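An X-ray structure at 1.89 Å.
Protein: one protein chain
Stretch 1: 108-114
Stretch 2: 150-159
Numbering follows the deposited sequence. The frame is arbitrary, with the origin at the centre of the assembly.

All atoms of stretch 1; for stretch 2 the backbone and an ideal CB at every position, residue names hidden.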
# COMPACT_ATOMS: atom_id res chain seq x y z
N ALA A 108 -15.64 -17.66 11.61
CA ALA A 108 -15.66 -19.12 11.40
C ALA A 108 -16.40 -19.51 10.16
O ALA A 108 -15.97 -20.32 9.35
CB ALA A 108 -16.29 -19.85 12.59
N ALA A 109 -17.54 -18.90 9.95
CA ALA A 109 -18.29 -19.15 8.73
C ALA A 109 -17.52 -18.72 7.50
O ALA A 109 -17.56 -19.45 6.51
CB ALA A 109 -19.62 -18.43 8.80
N GLN A 110 -16.82 -17.59 7.55
CA GLN A 110 -16.01 -17.19 6.39
C GLN A 110 -14.88 -18.21 6.13
O GLN A 110 -14.64 -18.63 4.97
CB GLN A 110 -15.38 -15.82 6.61
CG GLN A 110 -16.38 -14.70 6.58
CD GLN A 110 -15.83 -13.37 7.18
OE1 GLN A 110 -14.81 -13.33 7.91
NE2 GLN A 110 -16.56 -12.29 6.94
N SER A 111 -14.25 -18.66 7.21
CA SER A 111 -13.18 -19.66 7.01
C SER A 111 -13.71 -21.01 6.54
O SER A 111 -13.11 -21.62 5.71
CB SER A 111 -12.41 -19.77 8.33
OG SER A 111 -11.71 -18.55 8.48
N LEU A 112 -14.86 -21.44 7.02
CA LEU A 112 -15.49 -22.66 6.53
C LEU A 112 -15.88 -22.53 5.08
O LEU A 112 -15.77 -23.49 4.33
CB LEU A 112 -16.67 -23.02 7.40
CG LEU A 112 -16.24 -23.51 8.77
CD1 LEU A 112 -17.37 -23.53 9.75
CD2 LEU A 112 -15.64 -24.93 8.73
N GLU A 113 -16.31 -21.34 4.64
CA GLU A 113 -16.53 -21.13 3.21
C GLU A 113 -15.19 -21.33 2.39
O GLU A 113 -15.23 -21.81 1.28
CB GLU A 113 -17.05 -19.74 2.99
CG GLU A 113 -17.43 -19.37 1.55
CD GLU A 113 -16.29 -19.01 0.60
OE1 GLU A 113 -15.16 -18.58 1.04
OE2 GLU A 113 -16.53 -19.19 -0.63
N MET A 114 -14.06 -20.89 2.91
CA MET A 114 -12.80 -20.98 2.25
C MET A 114 -12.31 -22.41 2.24
O MET A 114 -11.77 -22.88 1.22
CB MET A 114 -11.77 -20.07 2.90
CG MET A 114 -12.09 -18.61 2.75
SD MET A 114 -10.83 -17.63 3.66
CE MET A 114 -9.55 -17.80 2.54
N UNK A 150 -22.05 -14.67 5.31
CA UNK A 150 -21.02 -15.73 5.33
C UNK A 150 -21.61 -17.06 5.43
O UNK A 150 -21.13 -17.99 4.80
CB UNK A 150 -20.04 -15.54 6.49
N UNK A 151 -22.69 -17.24 6.15
CA UNK A 151 -23.30 -18.56 6.29
C UNK A 151 -23.87 -19.06 4.95
O UNK A 151 -23.72 -20.24 4.55
CB UNK A 151 -24.40 -18.52 7.35
N UNK A 152 -24.56 -18.17 4.28
CA UNK A 152 -25.15 -18.53 2.98
C UNK A 152 -24.01 -18.83 1.97
O UNK A 152 -24.07 -19.79 1.26
CB UNK A 152 -26.05 -17.41 2.47
N UNK A 153 -23.04 -17.98 1.91
CA UNK A 153 -21.91 -18.21 1.01
C UNK A 153 -21.29 -19.55 1.35
O UNK A 153 -20.99 -20.35 0.45
CB UNK A 153 -20.87 -17.09 1.11
N UNK A 154 -21.08 -19.80 2.66
CA UNK A 154 -20.47 -21.09 3.02
C UNK A 154 -21.28 -22.33 2.59
O UNK A 154 -20.74 -23.34 2.10
CB UNK A 154 -20.27 -21.14 4.54
N UNK A 155 -22.60 -22.25 2.69
CA UNK A 155 -23.46 -23.35 2.34
C UNK A 155 -23.44 -23.60 0.82
O UNK A 155 -23.40 -24.76 0.40
CB UNK A 155 -24.88 -23.07 2.83
N UNK A 156 -23.33 -22.53 0.06
CA UNK A 156 -23.08 -22.68 -1.37
C UNK A 156 -21.79 -23.35 -1.73
O UNK A 156 -21.75 -24.32 -2.57
CB UNK A 156 -23.11 -21.30 -2.04
N UNK A 157 -20.75 -22.89 -1.07
CA UNK A 157 -19.37 -23.36 -1.33
C UNK A 157 -19.17 -24.78 -0.97
O UNK A 157 -18.41 -25.44 -1.64
CB UNK A 157 -18.35 -22.51 -0.56
N UNK A 158 -19.83 -25.28 0.06
CA UNK A 158 -19.69 -26.66 0.45
C UNK A 158 -20.66 -27.60 -0.22
O UNK A 158 -20.66 -28.80 0.09
CB UNK A 158 -19.85 -26.78 1.97
N UNK A 159 -21.49 -27.10 -1.12
CA UNK A 159 -22.38 -27.97 -1.86
C UNK A 159 -23.54 -28.55 -1.04
O UNK A 159 -24.01 -29.63 -1.34
CB UNK A 159 -21.56 -29.12 -2.46

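The two helices run nearly parallel, their axes 19° apart and 8.2 Å from each other at closest approach. With so little room between the backbones, the inward-facing positions can be judged largely by the clearance left around each ideal CB.

At position 150 the CA-to-CB bond points toward stretch 1, and the ideal CB already lies 3.7 Å from Ala-109 CB and 3.8 Å from Gln-110 CG. Both are at van der Waals distance, so a small residue such as alanine, glycine or serine suits best. The deposited residue is Ala-150; its CB packs 3.8 Å from Ala-109 CB, methyl against methyl.

Position 151 points away, with its ideal CB 5.0 Å from Ala-109 CB. That leaves space for many side chains, an apolar one being able to reach back to the methyl. Val-151, with chi1 t, does this through CG2, 4.2 Å from Ala-109 CB.

Position 152 is out of reach and unconstrained by stretch 1; it is Leu-152.

Position 153 points toward stretch 1, its ideal CB 4.2 Å from the methylene Glu-113 CG. The carboxylate lies farther off, Glu-113 OE2 about 5.1 Å from the ideal CB, so a long polar chain, basic or acidic, or an aliphatic one could be accommodated, and a basic one might approach the charge. It is Glu-153, whose CB lies 4.1 Å from Glu-113 CG; no hydrogen bond joins the two.

Position 154 is the tightest: its CA is the register partner of Glu-113 CA, only 3.9 Å away. Although CA-to-CB points sideways, the ideal CB lies 3.7 Å from Ala-109 O and 3.8 Å from Glu-113 CB, favouring glycine, alanine or perhaps serine. The deposited Ala-154 places CB 3.7 Å from Ala-109 O, while its CA takes Glu-113 CB at 3.7 Å.

Positions 155 and 156 have nothing of stretch 1 within 5.5 Å of their ideal CB atoms, so stretch 1 does not select between large and small. They are Leu-155, pointing away, and Gly-156.

At position 157 the bond again points toward stretch 1, with the ideal CB 3.7 Å from Glu-113 O. A small side chain fits, and serine would be plausible near the carbonyl. In Ala-157, CB meets Glu-113 O at 3.7 Å and Glu-113 OE2 at 3.8 Å.

Position 158 points sideways and its ideal CB has nothing of stretch 1 within 5.5 Å, so contact with stretch 1 needs a longer side chain. Ile-158, chi1 p, brings CG2 to 4.2 Å from Leu-112 O.

Position 159 has phi/psi of 72/33°, which favours glycine, with asparagine a lesser candidate. Gly-159 ends the helix in a Schellman motif, its N bonding to Gly-156 O at 3.1 Å.

Stretch 2 (150-159) AVLEALGAIG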
# COMPACT_ATOMS: atom_id res chain seq x y z
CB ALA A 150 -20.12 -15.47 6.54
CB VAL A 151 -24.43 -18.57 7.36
CG1 VAL A 151 -25.32 -19.79 7.25
CG2 VAL A 151 -23.82 -18.44 8.78
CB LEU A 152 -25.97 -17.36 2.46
CG LEU A 152 -27.31 -17.15 3.22
CD1 LEU A 152 -27.85 -15.78 2.99
CD2 LEU A 152 -28.30 -18.29 3.02
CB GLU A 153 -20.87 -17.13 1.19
CG GLU A 153 -21.27 -15.86 0.52
CD GLU A 153 -20.19 -14.81 0.56
OE1 GLU A 153 -19.19 -14.95 1.32
OE2 GLU A 153 -20.36 -13.81 -0.18
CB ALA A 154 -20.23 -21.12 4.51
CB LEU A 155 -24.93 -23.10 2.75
CG LEU A 155 -25.12 -23.24 4.26
CD1 LEU A 155 -26.44 -22.65 4.63
CD2 LEU A 155 -25.03 -24.66 4.71
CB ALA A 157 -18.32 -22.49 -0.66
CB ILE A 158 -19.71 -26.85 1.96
CG1 ILE A 158 -21.13 -26.68 2.50
CG2 ILE A 158 -18.69 -25.90 2.60
CD1 ILE A 158 -21.28 -26.68 3.98
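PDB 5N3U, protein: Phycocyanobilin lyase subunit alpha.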